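Local coordinates for protein D-3-phosphoglycerate dehydrogenase (Sulfolobus tokodaii, PDB 2EKL) that probably oxidises 3-phosphoglycerate with NAD as a D-isomer specific 2-hydroxyacid dehydrogenase, a step feeding amino-acid biosynthesis, at residues 69-74 / 301-306; 121-126 / 133-138. All blocks are in the same frame, centred on the assembly; numbering follows the deposited sequence.

Contact 1 of 2, residues 69-74 / 301-306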
ATOM      1  N   LEU A  69     -29.703  31.184 -15.307  1.00 28.49           N
ATOM      2  CA  LEU A  69     -28.857  30.422 -14.393  1.00 27.70           C
ATOM      3  C   LEU A  69     -28.604  31.128 -13.065  1.00 27.71           C
ATOM      4  O   LEU A  69     -28.197  32.290 -13.034  1.00 26.64           O
ATOM      5  CB  LEU A  69     -27.514  30.100 -15.052  1.00 28.02           C
ATOM      6  CG  LEU A  69     -27.491  28.973 -16.086  1.00 28.96           C
ATOM      7  CD1 LEU A  69     -26.091  28.855 -16.671  1.00 27.73           C
ATOM      8  CD2 LEU A  69     -27.910  27.661 -15.432  1.00 28.28           C
ATOM      9  N   LYS A  70     -28.846  30.407 -11.972  1.00 27.05           N
ATOM     10  CA  LYS A  70     -28.649  30.932 -10.623  1.00 27.10           C
ATOM     11  C   LYS A  70     -27.713  30.024  -9.828  1.00 26.85           C
ATOM     12  O   LYS A  70     -27.047  30.467  -8.891  1.00 25.78           O
ATOM     13  CB  LYS A  70     -29.993  31.038  -9.900  1.00 28.26           C
ATOM     14  CG  LYS A  70     -30.992  31.953 -10.588  1.00 28.97           C
ATOM     15  CD  LYS A  70     -32.368  31.842  -9.955  1.00 31.27           C
ATOM     16  CE  LYS A  70     -33.378  32.723 -10.679  1.00 32.52           C
ATOM     17  NZ  LYS A  70     -33.519  32.352 -12.118  1.00 33.19           N
ATOM     18  N   ILE A  71     -27.671  28.748 -10.203  1.00 25.63           N
ATOM     19  CA  ILE A  71     -26.813  27.780  -9.524  1.00 23.95           C
ATOM     20  C   ILE A  71     -26.209  26.803 -10.519  1.00 23.93           C
ATOM     21  O   ILE A  71     -26.897  26.300 -11.412  1.00 22.09           O
ATOM     22  CB  ILE A  71     -27.590  26.938  -8.475  1.00 24.77           C
ATOM     23  CG1 ILE A  71     -28.240  27.844  -7.431  1.00 23.64           C
ATOM     24  CG2 ILE A  71     -26.637  25.963  -7.781  1.00 25.31           C
ATOM     25  CD1 ILE A  71     -29.103  27.093  -6.433  1.00 22.38           C
ATOM     26  N   ILE A  72     -24.914  26.549 -10.362  1.00 22.90           N
ATOM     27  CA  ILE A  72     -24.198  25.598 -11.198  1.00 22.75           C
ATOM     28  C   ILE A  72     -23.688  24.545 -10.222  1.00 22.81           C
ATOM     29  O   ILE A  72     -22.981  24.871  -9.269  1.00 22.73           O
ATOM     30  CB  ILE A  72     -22.984  26.243 -11.903  1.00 22.00           C
ATOM     31  CG1 ILE A  72     -23.456  27.225 -12.975  1.00 24.21           C
ATOM     32  CG2 ILE A  72     -22.112  25.163 -12.524  1.00 23.37           C
ATOM     33  CD1 ILE A  72     -22.321  27.990 -13.646  1.00 24.35           C
ATOM     34  N   ALA A  73     -24.066  23.292 -10.444  1.00 23.18           N
ATOM     35  CA  ALA A  73     -23.636  22.216  -9.561  1.00 22.50           C
ATOM     36  C   ALA A  73     -22.721  21.244 -10.281  1.00 22.58           C
ATOM     37  O   ALA A  73     -23.064  20.716 -11.337  1.00 23.69           O
ATOM     38  CB  ALA A  73     -24.849  21.471  -9.007  1.00 21.72           C
ATOM     39  N   ARG A  74     -21.546  21.019  -9.701  1.00 24.12           N
ATOM     40  CA  ARG A  74     -20.570  20.094 -10.258  1.00 25.94           C
ATOM     41  C   ARG A  74     -20.513  18.887  -9.330  1.00 23.95           C
ATOM     42  O   ARG A  74     -20.055  18.995  -8.195  1.00 24.53           O
ATOM     43  CB  ARG A  74     -19.192  20.757 -10.332  1.00 29.50           C
ATOM     44  CG  ARG A  74     -18.040  19.797 -10.607  1.00 34.45           C
ATOM     45  CD  ARG A  74     -18.125  19.198 -11.993  1.00 39.97           C
ATOM     46  NE  ARG A  74     -17.138  18.140 -12.197  1.00 45.10           N
ATOM     47  CZ  ARG A  74     -15.822  18.324 -12.236  1.00 46.32           C
ATOM     48  NH1 ARG A  74     -15.310  19.537 -12.084  1.00 49.33           N
ATOM     49  NH2 ARG A  74     -15.016  17.290 -12.434  1.00 48.71           N
ATOM     50  N   GLN A 301     -26.410  18.087  -0.986  1.00 20.34           N
ATOM     51  CA  GLN A 301     -26.653  18.941   0.168  1.00 22.93           C
ATOM     52  C   GLN A 301     -26.244  20.391  -0.075  1.00 22.01           C
ATOM     53  O   GLN A 301     -26.943  21.318   0.348  1.00 21.05           O
ATOM     54  CB  GLN A 301     -25.935  18.401   1.404  1.00 24.89           C
ATOM     55  CG  GLN A 301     -26.373  19.103   2.683  1.00 31.10           C
ATOM     56  CD  GLN A 301     -27.891  19.157   2.816  1.00 32.79           C
ATOM     57  OE1 GLN A 301     -28.557  18.123   2.891  1.00 35.11           O
ATOM     58  NE2 GLN A 301     -28.442  20.369   2.836  1.00 32.93           N
ATOM     59  N   ASN A 302     -25.119  20.600  -0.751  1.00 21.25           N
ATOM     60  CA  ASN A 302     -24.674  21.959  -1.033  1.00 21.17           C
ATOM     61  C   ASN A 302     -25.619  22.634  -2.021  1.00 21.25           C
ATOM     62  O   ASN A 302     -25.845  23.844  -1.952  1.00 20.90           O
ATOM     63  CB  ASN A 302     -23.239  21.968  -1.574  1.00 21.51           C
ATOM     64  CG  ASN A 302     -22.214  21.666  -0.495  1.00 22.58           C
ATOM     65  OD1 ASN A 302     -22.472  21.882   0.690  1.00 23.12           O
ATOM     66  ND2 ASN A 302     -21.041  21.183  -0.897  1.00 21.02           N
ATOM     67  N   LEU A 303     -26.175  21.847  -2.938  1.00 20.60           N
ATOM     68  CA  LEU A 303     -27.115  22.382  -3.913  1.00 20.84           C
ATOM     69  C   LEU A 303     -28.388  22.820  -3.198  1.00 19.85           C
ATOM     70  O   LEU A 303     -28.933  23.890  -3.478  1.00 20.84           O
ATOM     71  CB  LEU A 303     -27.453  21.327  -4.970  1.00 19.53           C
ATOM     72  CG  LEU A 303     -28.547  21.700  -5.975  1.00 18.89           C
ATOM     73  CD1 LEU A 303     -28.191  23.011  -6.658  1.00 19.01           C
ATOM     74  CD2 LEU A 303     -28.709  20.576  -6.997  1.00 19.75           C
ATOM     75  N   LEU A 304     -28.856  21.993  -2.269  1.00 19.41           N
ATOM     76  CA  LEU A 304     -30.067  22.311  -1.517  1.00 20.52           C
ATOM     77  C   LEU A 304     -29.885  23.569  -0.672  1.00 21.73           C
ATOM     78  O   LEU A 304     -30.789  24.402  -0.587  1.00 21.55           O
ATOM     79  CB  LEU A 304     -30.462  21.144  -0.609  1.00 21.49           C
ATOM     80  CG  LEU A 304     -31.024  19.886  -1.280  1.00 19.98           C
ATOM     81  CD1 LEU A 304     -31.379  18.866  -0.220  1.00 21.45           C
ATOM     82  CD2 LEU A 304     -32.252  20.240  -2.101  1.00 21.55           C
ATOM     83  N   ASN A 305     -28.719  23.707  -0.046  1.00 22.63           N
ATOM     84  CA  ASN A 305     -28.456  24.881   0.779  1.00 23.96           C
ATOM     85  C   ASN A 305     -28.480  26.145  -0.075  1.00 23.81           C
ATOM     86  O   ASN A 305     -29.039  27.168   0.333  1.00 23.33           O
ATOM     87  CB  ASN A 305     -27.102  24.763   1.480  1.00 26.91           C
ATOM     88  CG  ASN A 305     -26.859  25.899   2.462  1.00 31.23           C
ATOM     89  OD1 ASN A 305     -27.602  26.068   3.432  1.00 32.76           O
ATOM     90  ND2 ASN A 305     -25.821  26.690   2.209  1.00 31.32           N
ATOM     91  N   ALA A 306     -27.871  26.070  -1.256  1.00 21.95           N
ATOM     92  CA  ALA A 306     -27.838  27.203  -2.178  1.00 22.86           C
ATOM     93  C   ALA A 306     -29.254  27.549  -2.633  1.00 23.42           C
ATOM     94  O   ALA A 306     -29.600  28.722  -2.792  1.00 21.65           O
ATOM     95  CB  ALA A 306     -26.970  26.873  -3.381  1.00 22.69           C
TER

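Contact 2 of 2, residues 121-126 / 133-138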
ATOM      1  N   TYR A 121       4.014  -4.493  -8.082  1.00 15.59           N
ATOM      2  CA  TYR A 121       3.423  -4.803  -9.378  1.00 17.53           C
ATOM      3  C   TYR A 121       4.181  -5.930 -10.063  1.00 16.31           C
ATOM      4  O   TYR A 121       3.586  -6.887 -10.552  1.00 17.56           O
ATOM      5  CB  TYR A 121       3.428  -3.577 -10.288  1.00 19.99           C
ATOM      6  CG  TYR A 121       2.857  -3.875 -11.655  1.00 21.84           C
ATOM      7  CD1 TYR A 121       1.526  -4.261 -11.805  1.00 24.32           C
ATOM      8  CD2 TYR A 121       3.657  -3.808 -12.794  1.00 25.51           C
ATOM      9  CE1 TYR A 121       1.003  -4.575 -13.062  1.00 26.89           C
ATOM     10  CE2 TYR A 121       3.145  -4.120 -14.054  1.00 26.05           C
ATOM     11  CZ  TYR A 121       1.823  -4.500 -14.179  1.00 26.82           C
ATOM     12  OH  TYR A 121       1.315  -4.793 -15.426  1.00 27.89           O
ATOM     13  N   THR A 122       5.500  -5.803 -10.101  1.00 17.85           N
ATOM     14  CA  THR A 122       6.339  -6.807 -10.734  1.00 18.40           C
ATOM     15  C   THR A 122       6.109  -8.174 -10.092  1.00 18.28           C
ATOM     16  O   THR A 122       5.965  -9.182 -10.787  1.00 17.63           O
ATOM     17  CB  THR A 122       7.824  -6.425 -10.619  1.00 20.57           C
ATOM     18  OG1 THR A 122       8.036  -5.145 -11.232  1.00 20.89           O
ATOM     19  CG2 THR A 122       8.699  -7.467 -11.308  1.00 20.73           C
ATOM     20  N   SER A 123       6.059  -8.191  -8.764  1.00 17.12           N
ATOM     21  CA  SER A 123       5.849  -9.423  -8.010  1.00 16.17           C
ATOM     22  C   SER A 123       4.472 -10.026  -8.278  1.00 15.97           C
ATOM     23  O   SER A 123       4.343 -11.238  -8.477  1.00 15.27           O
ATOM     24  CB  SER A 123       6.009  -9.143  -6.510  1.00 14.91           C
ATOM     25  OG  SER A 123       5.973 -10.339  -5.742  1.00 13.66           O
ATOM     26  N   MET A 124       3.439  -9.185  -8.290  1.00 15.92           N
ATOM     27  CA  MET A 124       2.086  -9.677  -8.521  1.00 15.95           C
ATOM     28  C   MET A 124       1.924 -10.225  -9.933  1.00 16.73           C
ATOM     29  O   MET A 124       1.216 -11.216 -10.144  1.00 16.49           O
ATOM     30  CB  MET A 124       1.059  -8.573  -8.270  1.00 15.29           C
ATOM     31  CG  MET A 124       1.025  -8.080  -6.834  1.00 18.05           C
ATOM     32  SD  MET A 124      -0.199  -6.771  -6.630  1.00 21.90           S
ATOM     33  CE  MET A 124       0.673  -5.402  -7.258  1.00 23.93           C
ATOM     34  N   ALA A 125       2.581  -9.587 -10.896  1.00 16.39           N
ATOM     35  CA  ALA A 125       2.504 -10.047 -12.281  1.00 18.25           C
ATOM     36  C   ALA A 125       3.169 -11.417 -12.373  1.00 19.05           C
ATOM     37  O   ALA A 125       2.654 -12.332 -13.021  1.00 17.93           O
ATOM     38  CB  ALA A 125       3.201  -9.060 -13.204  1.00 17.55           C
ATOM     39  N   LEU A 126       4.319 -11.554 -11.722  1.00 19.04           N
ATOM     40  CA  LEU A 126       5.034 -12.819 -11.718  1.00 19.21           C
ATOM     41  C   LEU A 126       4.161 -13.910 -11.109  1.00 19.51           C
ATOM     42  O   LEU A 126       3.999 -14.978 -11.691  1.00 18.17           O
ATOM     43  CB  LEU A 126       6.337 -12.688 -10.929  1.00 20.73           C
ATOM     44  CG  LEU A 126       7.472 -11.990 -11.682  1.00 20.21           C
ATOM     45  CD1 LEU A 126       8.562 -11.556 -10.724  1.00 23.59           C
ATOM     46  CD2 LEU A 126       8.022 -12.946 -12.735  1.00 21.98           C
ATOM     47  N   LYS A 133       9.015 -15.974  -8.058  1.00 23.16           N
ATOM     48  CA  LYS A 133      10.384 -15.521  -7.875  1.00 24.95           C
ATOM     49  C   LYS A 133      10.372 -14.286  -6.984  1.00 24.83           C
ATOM     50  O   LYS A 133       9.626 -13.342  -7.235  1.00 25.19           O
ATOM     51  CB  LYS A 133      10.998 -15.169  -9.228  1.00 27.29           C
ATOM     52  CG  LYS A 133      12.383 -14.556  -9.144  1.00 30.67           C
ATOM     53  CD  LYS A 133      13.009 -14.435 -10.523  1.00 33.70           C
ATOM     54  CE  LYS A 133      12.183 -13.562 -11.447  1.00 36.18           C
ATOM     55  NZ  LYS A 133      12.754 -13.537 -12.824  1.00 38.30           N
ATOM     56  N   LYS A 134      11.197 -14.299  -5.944  1.00 24.62           N
ATOM     57  CA  LYS A 134      11.275 -13.172  -5.020  1.00 25.38           C
ATOM     58  C   LYS A 134      11.940 -11.954  -5.662  1.00 23.87           C
ATOM     59  O   LYS A 134      12.822 -12.089  -6.507  1.00 24.35           O
ATOM     60  CB  LYS A 134      12.050 -13.573  -3.765  1.00 26.35           C
ATOM     61  CG  LYS A 134      11.388 -14.671  -2.940  1.00 29.01           C
ATOM     62  CD  LYS A 134      12.213 -14.987  -1.699  1.00 31.05           C
ATOM     63  CE  LYS A 134      11.543 -16.044  -0.832  1.00 32.20           C
ATOM     64  NZ  LYS A 134      12.389 -16.415   0.338  1.00 33.09           N
ATOM     65  N   ILE A 135      11.505 -10.769  -5.248  1.00 22.54           N
ATOM     66  CA  ILE A 135      12.039  -9.509  -5.756  1.00 22.76           C
ATOM     67  C   ILE A 135      12.350  -8.622  -4.550  1.00 20.96           C
ATOM     68  O   ILE A 135      11.536  -8.514  -3.636  1.00 19.35           O
ATOM     69  CB  ILE A 135      11.007  -8.800  -6.670  1.00 26.47           C
ATOM     70  CG1 ILE A 135      11.514  -7.414  -7.070  1.00 29.20           C
ATOM     71  CG2 ILE A 135       9.673  -8.706  -5.965  1.00 28.65           C
ATOM     72  CD1 ILE A 135      12.772  -7.445  -7.914  1.00 32.40           C
ATOM     73  N   GLU A 136      13.520  -7.992  -4.550  1.00 18.53           N
ATOM     74  CA  GLU A 136      13.921  -7.152  -3.426  1.00 18.11           C
ATOM     75  C   GLU A 136      13.639  -5.664  -3.619  1.00 17.62           C
ATOM     76  O   GLU A 136      13.899  -5.103  -4.683  1.00 17.54           O
ATOM     77  CB  GLU A 136      15.409  -7.351  -3.130  1.00 19.34           C
ATOM     78  CG  GLU A 136      15.903  -6.602  -1.902  1.00 20.94           C
ATOM     79  CD  GLU A 136      17.402  -6.723  -1.709  1.00 24.03           C
ATOM     80  OE1 GLU A 136      17.873  -7.827  -1.374  1.00 26.24           O
ATOM     81  OE2 GLU A 136      18.106  -5.712  -1.901  1.00 23.47           O
ATOM     82  N   GLY A 137      13.109  -5.036  -2.572  1.00 17.21           N
ATOM     83  CA  GLY A 137      12.808  -3.615  -2.613  1.00 15.21           C
ATOM     84  C   GLY A 137      13.466  -2.851  -1.471  1.00 17.76           C
ATOM     85  O   GLY A 137      14.546  -3.219  -0.993  1.00 16.75           O
ATOM     86  N   LEU A 138      12.803  -1.787  -1.027  1.00 14.41           N
ATOM     87  CA  LEU A 138      13.312  -0.942   0.050  1.00 15.77           C
ATOM     88  C   LEU A 138      12.356  -0.840   1.234  1.00 15.99           C
ATOM     89  O   LEU A 138      11.138  -0.781   1.057  1.00 16.18           O
ATOM     90  CB  LEU A 138      13.578   0.468  -0.486  1.00 15.58           C
ATOM     91  CG  LEU A 138      14.613   0.607  -1.607  1.00 15.46           C
ATOM     92  CD1 LEU A 138      14.674   2.055  -2.070  1.00 16.24           C
ATOM     93  CD2 LEU A 138      15.975   0.149  -1.104  1.00 18.30           C
TER

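Contact 1 of 2, residues 69-74 / 301-306
Ile71, the first residue of strand 71-74, meets helix 301-306 with two separate methyls, each on its own partner. Its CG2 lies anti to the backbone N (the CG1 branch has chi1 -58°) and approaches Leu303 CD1 to 3.5 Å, the closest pair of the contact. The other branch runs out extended through CG1, bringing CD1 to 3.7 Å from Ala306 CB and 3.8 Å from Ala306 C, so that the methyl rests on the helix backbone as well as on the alanine. Leu303 thus lies across the Ile71 side chain, its CD1 also 4.2 Å from Ile71 CD1. Next in the strand, Ile72 turns to the other face of the sheet and packs on Ile50 and Ile92. Ala73 faces the helix again, but with a lone methyl: its CB stands 4.4 Å from Leu303 CD1, a looser touch.

Leu303 reaches this place because CG is anti to the backbone N (chi1 174°), which carries CD1 from the flank of the helix in toward the strand. Its surroundings extend past the strand to Ile49 and Leu22, on strand 49-52 and helix 16-24. The strand and helix segments run almost exactly antiparallel (172°), their axes 9.4 Å apart at closest approach. They join an inner strand of the five-stranded parallel sheet, between 49-52 and 93-95, to helix 289-309, the long C-terminal helix, which packs on one face of that sheet beside helix 16-24. As in related dehydrogenases, the chain's end thereby returns to the domain where it started.

All four touching residues are buried, and every cross-contact is between carbon atoms; helix and strand are therefore held here by van der Waals packing and exclusion of water, with no hydrogen bond or charge pair joining the two segments.

Contact 2 of 2, residues 121-126 / 133-138
Ile135 turns its side chain from the loop onto Ser123 of helix 120-128, and the two residues are also the nearest along the backbones, with Ile135 CA 6.6 Å from Ser123 CA. At the root of the side chain, Ile135 CB is still 5.0 Å from Ser123 CB, too far to touch. The branch CG2 closes the gap: lodged between the backbone N and the carbonyl carbon, it comes to 3.7 Å from Ser123 CB and 4.1 Å from Ser123 OG. The longer branch takes another course. CG1 starts anti to the backbone N (chi1 174°) and the chain then bends at chi2 64°; neither CG1, at 5.1 Å, nor the terminal CD1, at 5.3 Å, touches Thr122 CG2. Beyond the two segments, Ile135 packs on Lys119 and on Ile284 of the second subunit.

One helical turn further on, Leu126 points at the start of the loop segment. Its CD1 lies 4.1 Å from Lys133 O and 4.2 Å from Lys133 CE, so the methyl meets both a backbone carbonyl and the methylene next to the ammonium group. Together the segments bury 205 Å², with Lys133 at the exposed border.

The polar atoms beside it look across to the other chain. Thr282 OG1 of the second subunit is hydrogen-bonded to both Ser123 OG and Lys133 O, bridging the helix and the loop, and Met124 packs on Met124 of the second subunit. Helix 120-128 and the extended loop leading to strand 144-148 thus form a small two-part surface at the dimer interface. Such an interface, built on the nucleotide-binding domains, is characteristic of dimeric D-2-hydroxyacid dehydrogenases.

How the contacts relate
From the N terminus, the chain first lays down the five-stranded parallel sheet, where residues 69-74 wait for a partner 227 residues later. It then crosses to the seven-stranded sheet that carries the NAD site. Near the start of that passage contact 2 closes a short loop, with just six residues between 121-126 and 133-138. The chain completes the second sheet before helix 289-309 returns to the first and closes contact 1. Contact 2 is accordingly nested inside the loop of contact 1. Their centres are 48 Å apart, on opposite sides of the chain's centre: contact 1 secures the returning helix, while contact 2 shapes ground facing the second subunit.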